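Long-range contact in P43 (Trichuris muris, PDB 6QIX), which is the major secreted protein of a whipworm parasite, tethering to matrix and inhibiting the function of the host cytokine interleukin-13: residues A[88-99]-A[140-151]. Numbering follows the deposited sequence.
Sequences NTEGCYPLDGEV and YVRLGYRKMFES. With ACT (acetate ion), chain D; ACT (acetate ion), chain G.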
loop_
_atom_site.group_PDB
_atom_site.type_symbol
_atom_site.label_atom_id
_atom_site.label_comp_id
_atom_site.label_asym_id
_atom_site.label_seq_id
_atom_site.Cartn_x
_atom_site.Cartn_y
_atom_site.Cartn_z
ATOM N N ASN A 88 -11.879 -17.975 14.984
ATOM C CA ASN A 88 -10.676 -17.152 15.111
ATOM C C ASN A 88 -9.936 -17.573 16.382
ATOM O O ASN A 88 -10.328 -17.219 17.494
ATOM C CB ASN A 88 -11.025 -15.666 15.140
ATOM C CG ASN A 88 -9.787 -14.776 15.175
ATOM O OD1 ASN A 88 -8.653 -15.266 15.222
ATOM N ND2 ASN A 88 -10.000 -13.462 15.131
ATOM N N THR A 89 -8.871 -18.343 16.212
ATOM C CA THR A 89 -8.038 -18.813 17.303
ATOM C C THR A 89 -6.662 -18.181 17.167
ATOM O O THR A 89 -6.243 -17.811 16.065
ATOM C CB THR A 89 -7.927 -20.339 17.280
ATOM O OG1 THR A 89 -9.233 -20.904 17.100
ATOM C CG2 THR A 89 -7.319 -20.841 18.572
ATOM N N GLU A 90 -5.969 -18.039 18.298
ATOM C CA GLU A 90 -4.589 -17.562 18.257
ATOM C C GLU A 90 -3.781 -18.417 17.287
ATOM O O GLU A 90 -3.694 -19.640 17.437
ATOM C CB GLU A 90 -3.953 -17.591 19.653
ATOM C CG GLU A 90 -2.439 -17.304 19.659
ATOM C CD GLU A 90 -2.083 -15.885 19.214
ATOM O OE1 GLU A 90 -1.070 -15.726 18.494
ATOM O OE2 GLU A 90 -2.811 -14.932 19.583
ATOM N N GLY A 91 -3.226 -17.763 16.265
ATOM C CA GLY A 91 -2.497 -18.444 15.222
ATOM C C GLY A 91 -3.351 -18.982 14.106
ATOM O O GLY A 91 -2.800 -19.489 13.122
ATOM N N CYS A 92 -4.676 -18.908 14.226
ATOM C CA CYS A 92 -5.585 -19.470 13.226
ATOM C C CYS A 92 -6.484 -18.362 12.681
ATOM O O CYS A 92 -7.504 -18.013 13.287
ATOM C CB CYS A 92 -6.416 -20.611 13.821
ATOM S SG CYS A 92 -5.477 -21.763 14.793
ATOM N N TYR A 93 -6.090 -17.824 11.533
ATOM C CA TYR A 93 -6.865 -16.793 10.866
ATOM C C TYR A 93 -8.237 -17.352 10.493
ATOM O O TYR A 93 -8.332 -18.481 10.007
ATOM C CB TYR A 93 -6.113 -16.337 9.611
ATOM C CG TYR A 93 -6.675 -15.142 8.928
ATOM C CD1 TYR A 93 -6.555 -13.885 9.492
ATOM C CD2 TYR A 93 -7.335 -15.263 7.700
ATOM C CE1 TYR A 93 -7.080 -12.778 8.864
ATOM C CE2 TYR A 93 -7.850 -14.156 7.064
ATOM C CZ TYR A 93 -7.717 -12.918 7.643
ATOM O OH TYR A 93 -8.242 -11.817 7.020
ATOM N N PRO A 94 -9.313 -16.593 10.700
ATOM C CA PRO A 94 -10.654 -17.188 10.573
ATOM C C PRO A 94 -11.165 -17.373 9.154
ATOM O O PRO A 94 -12.119 -18.142 8.968
ATOM C CB PRO A 94 -11.554 -16.198 11.333
ATOM C CG PRO A 94 -10.827 -14.895 11.267
ATOM C CD PRO A 94 -9.357 -15.246 11.296
ATOM N N LEU A 95 -10.577 -16.726 8.153
ATOM C CA LEU A 95 -11.150 -16.709 6.819
ATOM C C LEU A 95 -10.180 -17.261 5.782
ATOM O O LEU A 95 -8.956 -17.231 5.947
ATOM C CB LEU A 95 -11.558 -15.280 6.413
ATOM C CG LEU A 95 -12.551 -14.610 7.361
ATOM C CD1 LEU A 95 -12.858 -13.195 6.853
ATOM C CD2 LEU A 95 -13.833 -15.452 7.508
ATOM N N ASP A 96 -10.748 -17.701 4.661
ATOM C CA ASP A 96 -9.944 -18.197 3.551
ATOM C C ASP A 96 -10.703 -17.998 2.243
ATOM O O ASP A 96 -11.884 -18.358 2.140
ATOM C CB ASP A 96 -9.587 -19.677 3.756
ATOM C CG ASP A 96 -8.546 -20.153 2.771
ATOM O OD1 ASP A 96 -7.481 -19.511 2.696
ATOM O OD2 ASP A 96 -8.810 -21.136 2.037
ATOM N N GLY A 97 -10.020 -17.418 1.252
ATOM C CA GLY A 97 -10.667 -17.046 0.009
ATOM C C GLY A 97 -10.110 -17.686 -1.251
ATOM O O GLY A 97 -8.990 -18.207 -1.270
ATOM N N GLU A 98 -10.910 -17.656 -2.313
ATOM C CA GLU A 98 -10.501 -18.110 -3.635
ATOM C C GLU A 98 -10.992 -17.108 -4.670
ATOM O O GLU A 98 -12.097 -16.568 -4.536
ATOM C CB GLU A 98 -11.071 -19.490 -3.935
ATOM C CG GLU A 98 -10.055 -20.460 -4.444
ATOM C CD GLU A 98 -10.541 -21.878 -4.381
ATOM O OE1 GLU A 98 -11.749 -22.088 -4.637
ATOM O OE2 GLU A 98 -9.714 -22.772 -4.070
ATOM N N VAL A 99 -10.166 -16.860 -5.693
ATOM C CA VAL A 99 -10.473 -15.890 -6.738
ATOM C C VAL A 99 -10.410 -16.568 -8.106
ATOM O O VAL A 99 -9.501 -17.362 -8.388
ATOM C CB VAL A 99 -9.503 -14.692 -6.666
ATOM C CG1 VAL A 99 -9.486 -13.882 -7.939
ATOM C CG2 VAL A 99 -9.858 -13.757 -5.494
ATOM N N TYR A 140 -0.332 -13.657 12.711
ATOM C CA TYR A 140 -1.253 -14.515 11.958
ATOM C C TYR A 140 -2.377 -13.701 11.298
ATOM O O TYR A 140 -2.876 -14.088 10.223
ATOM C CB TYR A 140 -1.799 -15.634 12.873
ATOM C CG TYR A 140 -2.950 -15.245 13.770
ATOM C CD1 TYR A 140 -4.257 -15.459 13.367
ATOM C CD2 TYR A 140 -2.732 -14.666 15.025
ATOM C CE1 TYR A 140 -5.316 -15.110 14.172
ATOM C CE2 TYR A 140 -3.792 -14.305 15.837
ATOM C CZ TYR A 140 -5.086 -14.545 15.406
ATOM O OH TYR A 140 -6.174 -14.210 16.191
ATOM N N VAL A 141 -2.753 -12.562 11.899
ATOM C CA VAL A 141 -3.737 -11.654 11.308
ATOM C C VAL A 141 -3.154 -10.960 10.082
ATOM O O VAL A 141 -3.768 -10.901 8.992
ATOM C CB VAL A 141 -4.179 -10.630 12.368
ATOM C CG1 VAL A 141 -5.084 -9.583 11.765
ATOM C CG2 VAL A 141 -4.882 -11.358 13.533
ATOM N N ARG A 142 -1.948 -10.420 10.242
ATOM C CA ARG A 142 -1.275 -9.764 9.131
ATOM C C ARG A 142 -1.163 -10.710 7.951
ATOM O O ARG A 142 -1.454 -10.323 6.807
ATOM C CB ARG A 142 0.096 -9.270 9.590
ATOM C CG ARG A 142 0.857 -8.555 8.572
ATOM C CD ARG A 142 2.185 -7.999 9.136
ATOM N NE ARG A 142 2.805 -7.380 7.983
ATOM C CZ ARG A 142 3.520 -6.282 8.016
ATOM N NH1 ARG A 142 3.731 -5.674 9.204
ATOM N NH2 ARG A 142 4.023 -5.820 6.864
ATOM N N LEU A 143 -0.798 -11.971 8.209
ATOM C CA LEU A 143 -0.585 -12.894 7.110
ATOM C C LEU A 143 -1.902 -13.300 6.471
ATOM O O LEU A 143 -1.957 -13.479 5.248
ATOM C CB LEU A 143 0.172 -14.138 7.581
ATOM C CG LEU A 143 1.577 -13.816 8.109
ATOM C CD1 LEU A 143 2.265 -15.082 8.602
ATOM C CD2 LEU A 143 2.428 -13.124 7.060
ATOM N N GLY A 144 -2.969 -13.417 7.271
ATOM C CA GLY A 144 -4.267 -13.762 6.717
ATOM C C GLY A 144 -4.815 -12.675 5.808
ATOM O O GLY A 144 -5.327 -12.962 4.710
ATOM N N TYR A 145 -4.717 -11.405 6.241
ATOM C CA TYR A 145 -5.172 -10.322 5.362
ATOM C C TYR A 145 -4.271 -10.174 4.142
ATOM O O TYR A 145 -4.746 -9.793 3.054
ATOM C CB TYR A 145 -5.232 -9.000 6.128
ATOM C CG TYR A 145 -6.487 -8.818 6.921
ATOM C CD1 TYR A 145 -7.659 -8.404 6.309
ATOM C CD2 TYR A 145 -6.507 -9.028 8.299
ATOM C CE1 TYR A 145 -8.826 -8.231 7.034
ATOM C CE2 TYR A 145 -7.694 -8.858 9.035
ATOM C CZ TYR A 145 -8.838 -8.457 8.394
ATOM O OH TYR A 145 -9.996 -8.266 9.134
ATOM N N ARG A 146 -2.966 -10.434 4.296
ATOM C CA ARG A 146 -2.088 -10.334 3.139
ATOM C C ARG A 146 -2.529 -11.307 2.056
ATOM O O ARG A 146 -2.588 -10.951 0.869
ATOM C CB ARG A 146 -0.634 -10.585 3.525
ATOM C CG ARG A 146 0.320 -10.347 2.353
ATOM C CD ARG A 146 1.773 -10.295 2.783
ATOM N NE ARG A 146 2.394 -11.619 2.736
ATOM C CZ ARG A 146 3.275 -12.076 3.620
ATOM N NH1 ARG A 146 3.665 -11.325 4.656
ATOM N NH2 ARG A 146 3.774 -13.300 3.470
ATOM N N LYS A 147 -2.877 -12.533 2.452
ATOM C CA LYS A 147 -3.327 -13.511 1.477
ATOM C C LYS A 147 -4.568 -13.003 0.749
ATOM O O LYS A 147 -4.697 -13.173 -0.473
ATOM C CB LYS A 147 -3.579 -14.846 2.175
ATOM C CG LYS A 147 -3.897 -15.994 1.239
ATOM C CD LYS A 147 -4.089 -17.325 1.998
ATOM C CE LYS A 147 -4.441 -18.441 1.004
ATOM N NZ LYS A 147 -5.884 -18.455 0.571
ATOM N N MET A 148 -5.474 -12.341 1.465
ATOM C CA MET A 148 -6.658 -11.789 0.804
ATOM C C MET A 148 -6.266 -10.717 -0.213
ATOM O O MET A 148 -6.682 -10.774 -1.380
ATOM C CB MET A 148 -7.621 -11.210 1.845
ATOM C CG MET A 148 -8.297 -12.273 2.708
ATOM S SD MET A 148 -9.515 -13.239 1.753
ATOM C CE MET A 148 -10.201 -14.245 3.082
ATOM N N PHE A 149 -5.445 -9.747 0.210
ATOM C CA PHE A 149 -5.077 -8.637 -0.671
ATOM C C PHE A 149 -4.360 -9.151 -1.912
ATOM O O PHE A 149 -4.605 -8.677 -3.030
ATOM C CB PHE A 149 -4.188 -7.634 0.066
ATOM C CG PHE A 149 -4.929 -6.651 0.910
ATOM C CD1 PHE A 149 -5.615 -5.609 0.336
ATOM C CD2 PHE A 149 -4.886 -6.741 2.293
ATOM C CE1 PHE A 149 -6.275 -4.684 1.129
ATOM C CE2 PHE A 149 -5.538 -5.814 3.100
ATOM C CZ PHE A 149 -6.248 -4.799 2.518
ATOM N N GLU A 150 -3.477 -10.137 -1.741
ATOM C CA GLU A 150 -2.695 -10.597 -2.876
ATOM C C GLU A 150 -3.543 -11.343 -3.895
ATOM O O GLU A 150 -3.090 -11.503 -5.034
ATOM C CB GLU A 150 -1.547 -11.493 -2.420
ATOM C CG GLU A 150 -0.373 -10.717 -1.740
ATOM C CD GLU A 150 0.275 -9.728 -2.703
ATOM O OE1 GLU A 150 1.167 -10.164 -3.483
ATOM O OE2 GLU A 150 -0.134 -8.530 -2.704
ATOM N N SER A 151 -4.747 -11.804 -3.511
ATOM C CA SER A 151 -5.589 -12.563 -4.421
ATOM C C SER A 151 -6.352 -11.653 -5.376
ATOM O O SER A 151 -6.806 -12.122 -6.436
ATOM C CB SER A 151 -6.553 -13.459 -3.627
ATOM O OG SER A 151 -7.498 -12.719 -2.894
HETATM C C ACT D . -13.085 -6.979 7.275
HETATM O O ACT D . -13.801 -5.972 7.135
HETATM O OXT ACT D . -12.020 -7.102 7.933
HETATM C CH3 ACT D . -13.561 -8.214 6.480
HETATM C C ACT G . -9.034 -10.306 13.466
HETATM O O ACT G . -8.799 -11.092 14.427
HETATM O OXT ACT G . -9.037 -9.049 13.456
HETATM C CH3 ACT G . -9.323 -10.947 12.094
HETATM O O HOH W 1 -7.802 -20.853 -0.490
HETATM O O HOH W 2 -7.648 -16.085 1.390
HETATM O O HOH W 3 -6.478 -16.710 -2.297
#
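The ring of Tyr-93 lies flat on Gly-144 where helix 139-151 packs beside an antiparallel beta-hairpin (strands 79-85 and 95-101), against its second strand and the type II turn before it; the axes of strand 95-99 and helix 140-151 run nearly parallel, at 14°. Gly-144 has no side chain, and its CA sits 3.3 Å from the centroid of the Tyr-93 ring, a CH-pi contact almost on the ring normal. Beyond the glycine, the edge of Tyr-93 meets the face of Tyr-145 in a T-shaped pair with planes at 75°, its OH over the centre of that ring. Phe-132 also stacks with Tyr-145.

The ring of Tyr-140 packs against the type II turn from Thr-89 to Cys-92. Setting CG between backbone N and carbonyl carbon (chi1 82°) turns the ring toward the turn, with Gly-91 N over one face, 3.4 Å from Tyr-140 CD2, and Val-141 CG2 on the opposite one; the hydroxyl donates to Asn-88 OD1 over 2.9 Å. The turn is tied down by the disulfide from Cys-92 to Cys-22, and Asn-88 ND2 donates to an acetate ion, probably from the crystallisation liquor.

Along the strand, Lys-147 NZ forms a salt bridge with Asp-96 OD1 at 2.9 Å, on its syn side but tilted out of the carboxylate plane, while Arg-84 of the neighbouring antiparallel strand holds OD2. One water accepts from both Lys-147 NZ and Gly-97 N, adding a bridge to the backbone. Met-148 CE reaches Leu-95 CB and Gly-97 N, both at 3.7 Å. At the far end Val-99 CG2 packs 3.7 Å from Ser-151 OG, which donates back to Met-148 O over 2.6 Å.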